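Local coordinates for protein 4-oxalocrotonate tautomerase family enzyme (Burkholderia sp. RPE67, PDB 6VVM) that belongs to the tautomerase superfamily and carries two consecutive tautomerase-type beta-alpha-beta units in a chain that assembles as a trimer, at residues A[22-27]-A[38-43]. Sequence-based numbering, arbitrary orientation.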
loop_
_atom_site.group_PDB
_atom_site.type_symbol
_atom_site.label_atom_id
_atom_site.label_comp_id
_atom_site.label_asym_id
_atom_site.label_seq_id
_atom_site.Cartn_x
_atom_site.Cartn_y
_atom_site.Cartn_z
ATOM N N GLY A 22 -3.289 -15.543 13.983
ATOM C CA GLY A 22 -3.760 -14.670 15.045
ATOM C C GLY A 22 -4.430 -13.416 14.520
ATOM O O GLY A 22 -5.440 -12.972 15.065
ATOM N N LEU A 23 -3.868 -12.816 13.460
ATOM C CA LEU A 23 -4.465 -11.609 12.891
ATOM C C LEU A 23 -5.837 -11.892 12.291
ATOM O O LEU A 23 -6.704 -11.009 12.256
ATOM C CB LEU A 23 -3.527 -11.014 11.834
ATOM C CG LEU A 23 -2.200 -10.472 12.382
ATOM C CD1 LEU A 23 -1.364 -9.994 11.209
ATOM C CD2 LEU A 23 -2.437 -9.314 13.322
ATOM N N THR A 24 -6.040 -13.099 11.776
ATOM C CA THR A 24 -7.358 -13.447 11.264
ATOM C C THR A 24 -8.355 -13.577 12.411
ATOM O O THR A 24 -9.449 -13.011 12.361
ATOM C CB THR A 24 -7.268 -14.732 10.429
ATOM O OG1 THR A 24 -6.388 -14.498 9.316
ATOM C CG2 THR A 24 -8.646 -15.147 9.883
ATOM N N ARG A 25 -7.978 -14.293 13.476
ATOM C CA ARG A 25 -8.841 -14.364 14.652
ATOM C C ARG A 25 -9.080 -12.979 15.228
ATOM O O ARG A 25 -10.172 -12.683 15.726
ATOM C CB ARG A 25 -8.219 -15.266 15.715
ATOM C CG ARG A 25 -7.989 -16.680 15.271
ATOM C CD ARG A 25 -7.227 -17.460 16.355
ATOM N NE ARG A 25 -6.955 -18.811 15.891
ATOM C CZ ARG A 25 -7.796 -19.830 16.040
ATOM N NH1 ARG A 25 -8.953 -19.658 16.671
ATOM N NH2 ARG A 25 -7.468 -21.026 15.578
ATOM N N ALA A 26 -8.069 -12.115 15.157
ATOM C CA ALA A 26 -8.203 -10.770 15.698
ATOM C C ALA A 26 -9.237 -9.983 14.920
ATOM O O ALA A 26 -10.011 -9.213 15.506
ATOM C CB ALA A 26 -6.847 -10.046 15.661
ATOM N N THR A 27 -9.255 -10.171 13.594
ATOM C CA THR A 27 -10.156 -9.425 12.733
ATOM C C THR A 27 -11.579 -9.945 12.870
ATOM O O THR A 27 -12.521 -9.157 12.986
ATOM C CB THR A 27 -9.667 -9.516 11.282
ATOM O OG1 THR A 27 -8.334 -8.984 11.198
ATOM C CG2 THR A 27 -10.580 -8.736 10.335
ATOM N N VAL A 38 -10.816 -12.781 5.249
ATOM C CA VAL A 38 -9.603 -12.082 5.675
ATOM C C VAL A 38 -8.442 -12.566 4.824
ATOM O O VAL A 38 -8.068 -13.743 4.893
ATOM C CB VAL A 38 -9.331 -12.309 7.168
ATOM C CG1 VAL A 38 -8.030 -11.595 7.595
ATOM C CG2 VAL A 38 -10.511 -11.819 7.979
ATOM N N ARG A 39 -7.881 -11.657 4.015
ATOM C CA ARG A 39 -6.680 -11.895 3.227
ATOM C C ARG A 39 -5.518 -11.115 3.834
ATOM O O ARG A 39 -5.658 -9.928 4.152
ATOM C CB ARG A 39 -6.882 -11.474 1.762
ATOM C CG ARG A 39 -7.769 -12.426 0.957
ATOM C CD ARG A 39 -8.433 -11.730 -0.242
ATOM N NE ARG A 39 -9.294 -10.630 0.194
ATOM C CZ ARG A 39 -10.559 -10.773 0.593
ATOM N NH1 ARG A 39 -11.266 -9.712 0.978
ATOM N NH2 ARG A 39 -11.124 -11.972 0.607
ATOM N N ILE A 40 -4.377 -11.772 4.003
ATOM C CA ILE A 40 -3.217 -11.142 4.629
ATOM C C ILE A 40 -2.012 -11.216 3.703
ATOM O O ILE A 40 -1.718 -12.267 3.125
ATOM C CB ILE A 40 -2.888 -11.794 5.985
ATOM C CG1 ILE A 40 -4.089 -11.672 6.926
ATOM C CG2 ILE A 40 -1.624 -11.162 6.612
ATOM C CD1 ILE A 40 -3.906 -12.382 8.204
ATOM N N LEU A 41 -1.266 -10.123 3.613
ATOM C CA LEU A 41 0.048 -10.164 2.993
ATOM C C LEU A 41 1.057 -9.631 3.986
ATOM O O LEU A 41 0.853 -8.562 4.570
ATOM C CB LEU A 41 0.115 -9.362 1.678
ATOM C CG LEU A 41 -0.319 -7.895 1.611
ATOM C CD1 LEU A 41 0.482 -7.138 0.504
ATOM C CD2 LEU A 41 -1.809 -7.788 1.341
ATOM N N LEU A 42 2.114 -10.400 4.210
ATOM C CA LEU A 42 3.241 -9.976 5.025
ATOM C C LEU A 42 4.307 -9.430 4.085
ATOM O O LEU A 42 4.673 -10.096 3.113
ATOM C CB LEU A 42 3.806 -11.133 5.849
ATOM C CG LEU A 42 2.748 -11.869 6.676
ATOM C CD1 LEU A 42 3.367 -13.065 7.381
ATOM C CD2 LEU A 42 2.100 -10.898 7.656
ATOM N N THR A 43 4.773 -8.216 4.358
ATOM C CA THR A 43 5.793 -7.561 3.535
ATOM C C THR A 43 7.063 -7.458 4.372
ATOM O O THR A 43 7.206 -6.554 5.203
ATOM C CB THR A 43 5.299 -6.202 3.043
ATOM O OG1 THR A 43 4.175 -6.399 2.173
ATOM C CG2 THR A 43 6.411 -5.470 2.251
HETATM O O HOH W 1 -5.828 -14.862 6.510
#
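Ile40 overlaps the helix through its delta methyl: CD1 lies 3.9 Å from CB of Leu23 and 3.4 Å from OG1 of Thr24, meeting one apolar and one polar neighbour. An extended chain produces this reach, with CD1 anti to CA (chi2 175°). Val38 divides its two methyls along the helix. CG1 packs 3.8 Å from OG1 of Thr24, while CG2 sits 3.9 Å from CG2 of Thr27, one turn further on. The hydroxyl of Thr27 is bonded within its own helix, OG1 to Leu23 O at 2.8 Å, with the donor tilted 21° from the carbonyl plane; that oxygen also accepts from Thr27 N. Thr24 OG1 is hydrogen-bonded to Ile20 O, one turn earlier, and accepts from a water 2.9 Å away, which also donates to Val38 O. Helix 13-31 thus packs on strand 39-45 within the beta-alpha-beta unit completed by strand 2-8. Beyond strand 39-45 the sheet continues into a second subunit through an antiparallel ladder. With no direct hydrogen bond between the segments, their contact rests on van der Waals packing, mostly of methyl groups, plus one water bridge, and both threonine hydroxyls find partners despite burial.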